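PDB 5T8V: sister chromatid cohesion protein from Chaetomium thermophilum, which probably acts as a cohesin loader that binds chromatin, this chain being the C-terminal fragment of the protein, built from HEAT repeats. Local coordinates for residues T1165-A1170 and L1183-L1188; R1198-A1203 and H1231-V1236; A1209-I1214 and T1227-L1232. All blocks are in the same frame, centred on the assembly; numbering follows the deposited sequence.

Contact 1: residues T1165-A1170 and L1183-L1188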
loop_
_atom_site.group_PDB
_atom_site.type_symbol
_atom_site.label_atom_id
_atom_site.label_comp_id
_atom_site.label_asym_id
_atom_site.label_seq_id
_atom_site.Cartn_x
_atom_site.Cartn_y
_atom_site.Cartn_z
ATOM N N THR A 1165 -13.642 -37.893 -22.203
ATOM C CA THR A 1165 -13.213 -38.349 -20.886
ATOM C C THR A 1165 -12.417 -37.267 -20.166
ATOM O O THR A 1165 -12.671 -36.974 -18.993
ATOM C CB THR A 1165 -12.391 -39.635 -21.010
ATOM O OG1 THR A 1165 -13.224 -40.685 -21.519
ATOM C CG2 THR A 1165 -11.827 -40.060 -19.651
ATOM N N PHE A 1166 -11.443 -36.661 -20.850
ATOM C CA PHE A 1166 -10.632 -35.630 -20.208
ATOM C C PHE A 1166 -11.433 -34.353 -19.987
ATOM O O PHE A 1166 -11.280 -33.690 -18.953
ATOM C CB PHE A 1166 -9.383 -35.342 -21.039
ATOM C CG PHE A 1166 -8.275 -36.334 -20.827
ATOM C CD1 PHE A 1166 -7.645 -36.439 -19.599
ATOM C CD2 PHE A 1166 -7.859 -37.154 -21.856
ATOM C CE1 PHE A 1166 -6.623 -37.352 -19.402
ATOM C CE2 PHE A 1166 -6.835 -38.068 -21.666
ATOM C CZ PHE A 1166 -6.218 -38.166 -20.438
ATOM N N ILE A 1167 -12.286 -33.988 -20.945
ATOM C CA ILE A 1167 -13.188 -32.859 -20.737
ATOM C C ILE A 1167 -14.016 -33.078 -19.477
ATOM O O ILE A 1167 -14.299 -32.135 -18.727
ATOM C CB ILE A 1167 -14.082 -32.652 -21.974
ATOM C CG1 ILE A 1167 -13.226 -32.312 -23.197
ATOM C CG2 ILE A 1167 -15.101 -31.544 -21.722
ATOM C CD1 ILE A 1167 -13.992 -32.291 -24.506
ATOM N N THR A 1168 -14.409 -34.328 -19.221
ATOM C CA THR A 1168 -15.218 -34.633 -18.045
ATOM C C THR A 1168 -14.383 -34.588 -16.772
ATOM O O THR A 1168 -14.815 -34.028 -15.757
ATOM C CB THR A 1168 -15.868 -36.009 -18.206
ATOM O OG1 THR A 1168 -16.578 -36.063 -19.449
ATOM C CG2 THR A 1168 -16.837 -36.282 -17.071
ATOM N N LEU A 1169 -13.185 -35.173 -16.801
ATOM C CA LEU A 1169 -12.334 -35.193 -15.620
ATOM C C LEU A 1169 -11.811 -33.810 -15.260
ATOM O O LEU A 1169 -11.403 -33.596 -14.114
ATOM C CB LEU A 1169 -11.165 -36.154 -15.839
ATOM C CG LEU A 1169 -11.548 -37.629 -15.997
ATOM C CD1 LEU A 1169 -10.368 -38.440 -16.503
ATOM C CD2 LEU A 1169 -12.060 -38.203 -14.681
ATOM N N ALA A 1170 -11.813 -32.867 -16.206
ATOM C CA ALA A 1170 -11.369 -31.513 -15.896
ATOM C C ALA A 1170 -12.270 -30.837 -14.874
ATOM O O ALA A 1170 -11.836 -29.884 -14.216
ATOM C CB ALA A 1170 -11.307 -30.673 -17.171
ATOM N N LEU A 1183 -5.091 -30.113 -18.830
ATOM C CA LEU A 1183 -3.979 -30.007 -19.768
ATOM C C LEU A 1183 -4.224 -30.861 -21.004
ATOM O O LEU A 1183 -3.944 -30.432 -22.132
ATOM C CB LEU A 1183 -2.674 -30.419 -19.088
ATOM C CG LEU A 1183 -2.087 -29.440 -18.072
ATOM C CD1 LEU A 1183 -0.955 -30.101 -17.299
ATOM C CD2 LEU A 1183 -1.596 -28.178 -18.764
ATOM N N GLU A 1184 -4.750 -32.073 -20.817
ATOM C CA GLU A 1184 -4.985 -32.949 -21.958
ATOM C C GLU A 1184 -6.131 -32.441 -22.822
ATOM O O GLU A 1184 -6.091 -32.566 -24.051
ATOM C CB GLU A 1184 -5.261 -34.372 -21.479
ATOM C CG GLU A 1184 -4.110 -34.983 -20.700
ATOM C CD GLU A 1184 -2.800 -34.929 -21.463
ATOM O OE1 GLU A 1184 -2.834 -34.975 -22.713
ATOM O OE2 GLU A 1184 -1.739 -34.832 -20.812
ATOM N N HIS A 1185 -7.165 -31.868 -22.204
ATOM C CA HIS A 1185 -8.252 -31.286 -22.982
ATOM C C HIS A 1185 -7.781 -30.049 -23.737
ATOM O O HIS A 1185 -8.159 -29.840 -24.896
ATOM C CB HIS A 1185 -9.427 -30.952 -22.062
ATOM C CG HIS A 1185 -10.459 -30.069 -22.690
ATOM N ND1 HIS A 1185 -10.739 -30.088 -24.040
ATOM C CD2 HIS A 1185 -11.288 -29.144 -22.148
ATOM C CE1 HIS A 1185 -11.688 -29.208 -24.304
ATOM N NE2 HIS A 1185 -12.039 -28.622 -23.173
ATOM N N LYS A 1186 -6.946 -29.224 -23.101
ATOM C CA LYS A 1186 -6.453 -28.015 -23.752
ATOM C C LYS A 1186 -5.551 -28.354 -24.934
ATOM O O LYS A 1186 -5.721 -27.810 -26.031
ATOM C CB LYS A 1186 -5.713 -27.143 -22.736
ATOM C CG LYS A 1186 -4.934 -25.989 -23.353
ATOM C CD LYS A 1186 -4.463 -24.992 -22.303
ATOM C CE LYS A 1186 -3.660 -25.668 -21.198
ATOM N NZ LYS A 1186 -2.940 -24.685 -20.342
ATOM N N ALA A 1187 -4.584 -29.252 -24.729
ATOM C CA ALA A 1187 -3.705 -29.646 -25.826
ATOM C C ALA A 1187 -4.483 -30.366 -26.919
ATOM O O ALA A 1187 -4.281 -30.109 -28.113
ATOM C CB ALA A 1187 -2.578 -30.533 -25.299
ATOM N N LEU A 1188 -5.384 -31.268 -26.530
ATOM C CA LEU A 1188 -6.161 -32.015 -27.512
ATOM C C LEU A 1188 -7.008 -31.081 -28.367
ATOM O O LEU A 1188 -7.100 -31.257 -29.587
ATOM C CB LEU A 1188 -7.032 -33.049 -26.800
ATOM C CG LEU A 1188 -7.747 -34.073 -27.679
ATOM C CD1 LEU A 1188 -7.916 -35.380 -26.915
ATOM C CD2 LEU A 1188 -9.098 -33.550 -28.142
#
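Ile1167 and His1185 mark the nearest backbone approach of two helical segments, with their CA atoms 5.6 Å apart. The axes of 1165-1169 and 1183-1188 come within 8.4 Å and run roughly antiparallel, at 134°. No hydrogen bond crosses between the segments. The contact is carried by two CH-pi pairs with alternating roles.

In the first, segment 1165-1170 supplies the ring. Glu1184 CB sits over the centre of the Phe1166 ring, 3.6 Å from its centroid and close to the ring normal. Phe1166 and Glu1184 lie side by side and point the same way. Glu1184 CG continues over the far part of the ring, 3.7 Å from Phe1166 CE1. The chain then bends at chi2 (-54°), and the carboxylate leads away from segment 1165-1170. Asn1152 ND2 donates to its OE1.

In the second pair, segment 1183-1188 supplies the ring. Ile1167 CG1 stands 3.5 Å from the His1185 ring centroid, again over the face. His1185 CG is anti to the backbone N (chi1 167°), which turns the imidazole under the Ile1167 branch. Ile1167 CD1 reaches the same ring near CE1.

Phe1166 also packs on Val1145 of helix 1139-1154, and Ile1167 on Ile1207 of helix 1200-1213. This obliquely antiparallel pair, with a third and a fourth helix packed on it, is consistent with the HEAT-repeat solenoid of this fragment.

Contact 2: residues R1198-A1203 and H1231-V1236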
loop_
_atom_site.group_PDB
_atom_site.type_symbol
_atom_site.label_atom_id
_atom_site.label_comp_id
_atom_site.label_asym_id
_atom_site.label_seq_id
_atom_site.Cartn_x
_atom_site.Cartn_y
_atom_site.Cartn_z
ATOM N N ARG A 1198 -17.494 -31.383 -32.731
ATOM C CA ARG A 1198 -18.592 -32.281 -33.064
ATOM C C ARG A 1198 -19.068 -33.115 -31.881
ATOM O O ARG A 1198 -20.154 -33.699 -31.957
ATOM C CB ARG A 1198 -18.177 -33.220 -34.205
ATOM C CG ARG A 1198 -17.984 -32.516 -35.540
ATOM C CD ARG A 1198 -17.491 -33.470 -36.616
ATOM N NE ARG A 1198 -16.152 -33.978 -36.331
ATOM C CZ ARG A 1198 -15.458 -34.762 -37.151
ATOM N NH1 ARG A 1198 -15.969 -35.133 -38.317
ATOM N NH2 ARG A 1198 -14.245 -35.174 -36.806
ATOM N N GLU A 1199 -18.294 -33.189 -30.798
ATOM C CA GLU A 1199 -18.691 -33.963 -29.628
ATOM C C GLU A 1199 -19.009 -33.045 -28.454
ATOM O O GLU A 1199 -18.553 -33.282 -27.331
ATOM C CB GLU A 1199 -17.593 -34.958 -29.246
ATOM C CG GLU A 1199 -17.421 -36.098 -30.240
ATOM C CD GLU A 1199 -16.628 -37.257 -29.669
ATOM O OE1 GLU A 1199 -15.959 -37.068 -28.632
ATOM O OE2 GLU A 1199 -16.680 -38.360 -30.254
ATOM N N TYR A 1200 -19.789 -31.991 -28.705
ATOM C CA TYR A 1200 -20.164 -31.069 -27.638
ATOM C C TYR A 1200 -21.296 -31.631 -26.786
ATOM O O TYR A 1200 -21.231 -31.593 -25.552
ATOM C CB TYR A 1200 -20.567 -29.713 -28.236
ATOM C CG TYR A 1200 -19.415 -28.791 -28.602
ATOM C CD1 TYR A 1200 -18.147 -28.960 -28.055
ATOM C CD2 TYR A 1200 -19.604 -27.736 -29.490
ATOM C CE1 TYR A 1200 -17.107 -28.118 -28.385
ATOM C CE2 TYR A 1200 -18.565 -26.886 -29.825
ATOM C CZ TYR A 1200 -17.321 -27.083 -29.268
ATOM O OH TYR A 1200 -16.281 -26.246 -29.597
ATOM N N ALA A 1201 -22.342 -32.157 -27.425
ATOM C CA ALA A 1201 -23.470 -32.701 -26.676
ATOM C C ALA A 1201 -23.013 -33.797 -25.719
ATOM O O ALA A 1201 -23.280 -33.737 -24.512
ATOM C CB ALA A 1201 -24.527 -33.232 -27.643
ATOM N N LYS A 1202 -22.319 -34.810 -26.244
ATOM C CA LYS A 1202 -21.842 -35.896 -25.394
ATOM C C LYS A 1202 -20.927 -35.381 -24.292
ATOM O O LYS A 1202 -20.872 -35.968 -23.206
ATOM C CB LYS A 1202 -21.113 -36.947 -26.232
ATOM C CG LYS A 1202 -21.953 -37.555 -27.348
ATOM C CD LYS A 1202 -21.664 -39.042 -27.523
ATOM C CE LYS A 1202 -20.201 -39.310 -27.861
ATOM N NZ LYS A 1202 -19.917 -40.768 -27.990
ATOM N N ALA A 1203 -20.203 -34.289 -24.549
ATOM C CA ALA A 1203 -19.315 -33.732 -23.532
ATOM C C ALA A 1203 -20.110 -33.102 -22.398
ATOM O O ALA A 1203 -19.812 -33.323 -21.220
ATOM C CB ALA A 1203 -18.373 -32.708 -24.165
ATOM N N HIS A 1231 -16.625 -23.821 -16.577
ATOM C CA HIS A 1231 -15.756 -22.662 -16.756
ATOM C C HIS A 1231 -14.410 -23.063 -17.344
ATOM O O HIS A 1231 -13.796 -22.276 -18.073
ATOM C CB HIS A 1231 -15.577 -21.919 -15.427
ATOM C CG HIS A 1231 -14.391 -22.362 -14.629
ATOM N ND1 HIS A 1231 -14.454 -23.383 -13.705
ATOM C CD2 HIS A 1231 -13.119 -21.902 -14.595
ATOM C CE1 HIS A 1231 -13.268 -23.541 -13.145
ATOM N NE2 HIS A 1231 -12.438 -22.655 -13.670
ATOM N N LEU A 1232 -13.936 -24.277 -17.053
ATOM C CA LEU A 1232 -12.766 -24.792 -17.758
ATOM C C LEU A 1232 -13.075 -24.973 -19.236
ATOM O O LEU A 1232 -12.341 -24.484 -20.102
ATOM C CB LEU A 1232 -12.307 -26.119 -17.146
ATOM C CG LEU A 1232 -11.773 -26.154 -15.709
ATOM C CD1 LEU A 1232 -10.958 -24.907 -15.382
ATOM C CD2 LEU A 1232 -12.907 -26.362 -14.707
ATOM N N PHE A 1233 -14.173 -25.669 -19.539
ATOM C CA PHE A 1233 -14.577 -25.891 -20.922
ATOM C C PHE A 1233 -14.512 -24.595 -21.721
ATOM O O PHE A 1233 -13.722 -24.463 -22.663
ATOM C CB PHE A 1233 -15.992 -26.482 -20.951
ATOM C CG PHE A 1233 -16.337 -27.208 -22.225
ATOM C CD1 PHE A 1233 -15.626 -26.991 -23.396
ATOM C CD2 PHE A 1233 -17.385 -28.111 -22.246
ATOM C CE1 PHE A 1233 -15.954 -27.663 -24.557
ATOM C CE2 PHE A 1233 -17.717 -28.787 -23.406
ATOM C CZ PHE A 1233 -17.001 -28.561 -24.562
ATOM N N MET A 1234 -15.330 -23.612 -21.339
ATOM C CA MET A 1234 -15.350 -22.353 -22.072
ATOM C C MET A 1234 -13.986 -21.681 -22.073
ATOM O O MET A 1234 -13.622 -21.024 -23.055
ATOM C CB MET A 1234 -16.404 -21.420 -21.481
ATOM C CG MET A 1234 -17.828 -21.834 -21.817
ATOM S SD MET A 1234 -19.002 -20.472 -21.749
ATOM C CE MET A 1234 -18.434 -19.454 -23.105
ATOM N N GLU A 1235 -13.211 -21.835 -20.995
ATOM C CA GLU A 1235 -11.871 -21.262 -20.988
ATOM C C GLU A 1235 -11.044 -21.824 -22.135
ATOM O O GLU A 1235 -10.342 -21.081 -22.831
ATOM C CB GLU A 1235 -11.184 -21.521 -19.648
ATOM C CG GLU A 1235 -9.884 -20.751 -19.475
ATOM C CD GLU A 1235 -9.404 -20.718 -18.037
ATOM O OE1 GLU A 1235 -8.729 -21.678 -17.610
ATOM O OE2 GLU A 1235 -9.709 -19.732 -17.332
ATOM N N VAL A 1236 -11.135 -23.137 -22.366
ATOM C CA VAL A 1236 -10.442 -23.740 -23.500
ATOM C C VAL A 1236 -10.981 -23.179 -24.807
ATOM O O VAL A 1236 -10.232 -23.014 -25.778
ATOM C CB VAL A 1236 -10.567 -25.275 -23.441
ATOM C CG1 VAL A 1236 -9.937 -25.920 -24.673
ATOM C CG2 VAL A 1236 -9.914 -25.804 -22.174
#
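Ala1203 and Phe1233 are the closest backbone pair, yet their CA atoms are 9.5 Å apart, so side chains bridge the gap between 1198-1203 and 1231-1236. Phe1233 does most of the bridging. Its CG is anti to the backbone N (chi1 -159°), and the ring extends toward helix 1200-1213. The ring's leading atom, Phe1233 CZ, meets Tyr1200 CD1 at 3.7 Å. Tyr1200 approaches the phenylalanine at its edge, close to the plane of that ring. The two planes are turned 66° from each other and the centroids are 5.8 Å apart. Ala1203 CB touches the neighbouring ring atom, Phe1233 CE2, at 4.0 Å. The contact is buried and apolar, with no hydrogen bond between the segments. A serine in place of Phe1233 would probably take from Tyr1200 and Ala1203 the ring that reaches them across the contact, and open a gap between the helices.

Helix 1243-1254 also packs on this pair. Its Phe1248 meets the Tyr1200 ring edge-to-face and also reaches the Phe1233 ring, while Asn1244 OD1 is a weak hydrogen-bond partner of Tyr1200 OH. Val1236 rests on Phe1182 and His1185, so the contact joins two helices that between them also pack on 1243-1254 and 1175-1191.

Contact 3: residues A1209-I1214 and T1227-L1232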
loop_
_atom_site.group_PDB
_atom_site.type_symbol
_atom_site.label_atom_id
_atom_site.label_comp_id
_atom_site.label_asym_id
_atom_site.label_seq_id
_atom_site.Cartn_x
_atom_site.Cartn_y
_atom_site.Cartn_z
ATOM N N ALA A 1209 -23.410 -36.053 -15.957
ATOM C CA ALA A 1209 -23.444 -37.379 -15.344
ATOM C C ALA A 1209 -22.304 -37.553 -14.350
ATOM O O ALA A 1209 -22.469 -38.196 -13.307
ATOM C CB ALA A 1209 -23.385 -38.458 -16.423
ATOM N N TYR A 1210 -21.140 -36.980 -14.654
ATOM C CA TYR A 1210 -19.993 -37.088 -13.759
ATOM C C TYR A 1210 -20.237 -36.321 -12.466
ATOM O O TYR A 1210 -19.982 -36.833 -11.371
ATOM C CB TYR A 1210 -18.742 -36.576 -14.472
ATOM C CG TYR A 1210 -17.456 -36.725 -13.691
ATOM C CD1 TYR A 1210 -16.835 -37.959 -13.569
ATOM C CD2 TYR A 1210 -16.851 -35.626 -13.097
ATOM C CE1 TYR A 1210 -15.653 -38.099 -12.865
ATOM C CE2 TYR A 1210 -15.670 -35.755 -12.392
ATOM C CZ TYR A 1210 -15.074 -36.993 -12.279
ATOM O OH TYR A 1210 -13.896 -37.128 -11.575
ATOM N N GLN A 1211 -20.738 -35.087 -12.575
ATOM C CA GLN A 1211 -21.035 -34.303 -11.381
ATOM C C GLN A 1211 -22.128 -34.952 -10.543
ATOM O O GLN A 1211 -22.125 -34.826 -9.312
ATOM C CB GLN A 1211 -21.450 -32.884 -11.776
ATOM C CG GLN A 1211 -20.345 -32.073 -12.428
ATOM C CD GLN A 1211 -19.256 -31.682 -11.451
ATOM O OE1 GLN A 1211 -19.529 -31.375 -10.291
ATOM N NE2 GLN A 1211 -18.011 -31.697 -11.914
ATOM N N ARG A 1212 -23.064 -35.652 -11.185
ATOM C CA ARG A 1212 -24.202 -36.221 -10.472
ATOM C C ARG A 1212 -23.838 -37.532 -9.785
ATOM O O ARG A 1212 -24.149 -37.728 -8.605
ATOM C CB ARG A 1212 -25.368 -36.431 -11.442
ATOM C CG ARG A 1212 -26.497 -37.297 -10.893
ATOM C CD ARG A 1212 -27.708 -37.291 -11.813
ATOM N NE ARG A 1212 -27.351 -37.576 -13.201
ATOM C CZ ARG A 1212 -27.067 -38.787 -13.672
ATOM N NH1 ARG A 1212 -27.086 -39.842 -12.869
ATOM N NH2 ARG A 1212 -26.755 -38.942 -14.951
ATOM N N ASP A 1213 -23.175 -38.437 -10.504
ATOM C CA ASP A 1213 -22.927 -39.780 -9.994
ATOM C C ASP A 1213 -21.603 -39.912 -9.252
ATOM O O ASP A 1213 -21.506 -40.723 -8.323
ATOM C CB ASP A 1213 -22.961 -40.789 -11.145
ATOM C CG ASP A 1213 -24.293 -40.800 -11.871
ATOM O OD1 ASP A 1213 -25.321 -40.495 -11.232
ATOM O OD2 ASP A 1213 -24.310 -41.115 -13.080
ATOM N N ILE A 1214 -20.584 -39.143 -9.632
ATOM C CA ILE A 1214 -19.251 -39.303 -9.061
ATOM C C ILE A 1214 -19.006 -38.237 -8.001
ATOM O O ILE A 1214 -18.865 -38.549 -6.814
ATOM C CB ILE A 1214 -18.171 -39.245 -10.158
ATOM C CG1 ILE A 1214 -18.569 -40.130 -11.344
ATOM C CG2 ILE A 1214 -16.823 -39.675 -9.597
ATOM C CD1 ILE A 1214 -18.903 -41.567 -10.973
ATOM N N THR A 1227 -18.683 -19.963 -9.543
ATOM C CA THR A 1227 -18.066 -20.275 -10.822
ATOM C C THR A 1227 -18.777 -21.464 -11.455
ATOM O O THR A 1227 -19.088 -22.440 -10.763
ATOM C CB THR A 1227 -16.573 -20.595 -10.659
ATOM O OG1 THR A 1227 -16.410 -21.701 -9.762
ATOM C CG2 THR A 1227 -15.820 -19.388 -10.122
ATOM N N PRO A 1228 -19.044 -21.419 -12.761
ATOM C CA PRO A 1228 -19.761 -22.529 -13.397
ATOM C C PRO A 1228 -18.879 -23.758 -13.547
ATOM O O PRO A 1228 -17.650 -23.669 -13.618
ATOM C CB PRO A 1228 -20.155 -21.955 -14.762
ATOM C CG PRO A 1228 -19.082 -20.974 -15.061
ATOM C CD PRO A 1228 -18.685 -20.373 -13.735
ATOM N N LYS A 1229 -19.528 -24.923 -13.595
ATOM C CA LYS A 1229 -18.789 -26.173 -13.733
ATOM C C LYS A 1229 -18.027 -26.220 -15.050
ATOM O O LYS A 1229 -16.915 -26.756 -15.114
ATOM C CB LYS A 1229 -19.747 -27.361 -13.626
ATOM C CG LYS A 1229 -20.499 -27.442 -12.306
ATOM C CD LYS A 1229 -19.552 -27.628 -11.126
ATOM C CE LYS A 1229 -20.311 -27.789 -9.820
ATOM N NZ LYS A 1229 -21.166 -29.007 -9.813
ATOM N N LEU A 1230 -18.607 -25.663 -16.111
ATOM C CA LEU A 1230 -17.998 -25.673 -17.433
ATOM C C LEU A 1230 -17.024 -24.522 -17.644
ATOM O O LEU A 1230 -16.626 -24.268 -18.786
ATOM C CB LEU A 1230 -19.086 -25.622 -18.509
ATOM C CG LEU A 1230 -20.212 -26.655 -18.402
ATOM C CD1 LEU A 1230 -21.252 -26.428 -19.491
ATOM C CD2 LEU A 1230 -19.662 -28.067 -18.480
ATOM N N HIS A 1231 -16.625 -23.821 -16.577
ATOM C CA HIS A 1231 -15.756 -22.662 -16.756
ATOM C C HIS A 1231 -14.410 -23.063 -17.344
ATOM O O HIS A 1231 -13.796 -22.276 -18.073
ATOM C CB HIS A 1231 -15.577 -21.919 -15.427
ATOM C CG HIS A 1231 -14.391 -22.362 -14.629
ATOM N ND1 HIS A 1231 -14.454 -23.383 -13.705
ATOM C CD2 HIS A 1231 -13.119 -21.902 -14.595
ATOM C CE1 HIS A 1231 -13.268 -23.541 -13.145
ATOM N NE2 HIS A 1231 -12.438 -22.655 -13.670
ATOM N N LEU A 1232 -13.936 -24.277 -17.053
ATOM C CA LEU A 1232 -12.766 -24.792 -17.758
ATOM C C LEU A 1232 -13.075 -24.973 -19.236
ATOM O O LEU A 1232 -12.341 -24.484 -20.102
ATOM C CB LEU A 1232 -12.307 -26.119 -17.146
ATOM C CG LEU A 1232 -11.773 -26.154 -15.709
ATOM C CD1 LEU A 1232 -10.958 -24.907 -15.382
ATOM C CD2 LEU A 1232 -12.907 -26.362 -14.707
#
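Gln1211 and Lys1229 meet through their polar ends, and the two side chains meet at a slant. Lys1229 NZ donates to Gln1211 OE1 at 2.9 Å. The amine does not lie in the amide plane. It stands above it, 52° out, with a C=O...N angle of 119°, so it is not aimed at a lone pair. Lys1229 CD and CE pass alongside the same oxygen, with CE 3.7 Å from Gln1211 OE1. The lysine chain is bent at chi2 (-62°) and again at chi4, which carries its amine to the amide.

Both ends have further partners. Gln1211 NE2 donates to Thr1171 O, so the amide is held at its two polar atoms and is unlikely to flip. Lys1229 NZ also forms a salt bridge with Asp1217 OD2 and a hydrogen bond to Arg1219 O. These bonds satisfy a buried amine, and the nearby carboxylate probably favours its charged form.

Lys1229 is the second residue of a type I beta turn, 1228-1231. Pro1228 O accepts from His1231 N at 3.1 Å and from His1231 ND1 at 3.2 Å. The imidazole nitrogen lies almost in line with the C=O bond. Leu1230 takes the N-cap position of helix 1231-1240. The arrangement is a polar tie across the ends of the non-helical loop between helices 1200-1213 and 1231-1240, within a fragment built of HEAT repeats.

From the N terminus, contact 1 closes first. It joins helices 1163-1169 and 1175-1191 across a short connection and is complete before the others open. Contact 2 then opens on helix 1200-1213 and closes on helix 1231-1240. Contact 3 opens later on the same first helix and lies within that span. Both close on overlapping stretches that share His1231 and Leu1232. Contact 3 closes the non-helical loop between the two helices. Contacts 1 and 2 have centres about 9 Å apart and touch directly: His1185 and Ile1167 pack on Phe1233. Thr1168 packs on Tyr1210, joining contact 1 to contact 3. Together they tie helices 1163-1169, 1175-1191, 1200-1213 and 1231-1240, all within the cohesion C-terminus region.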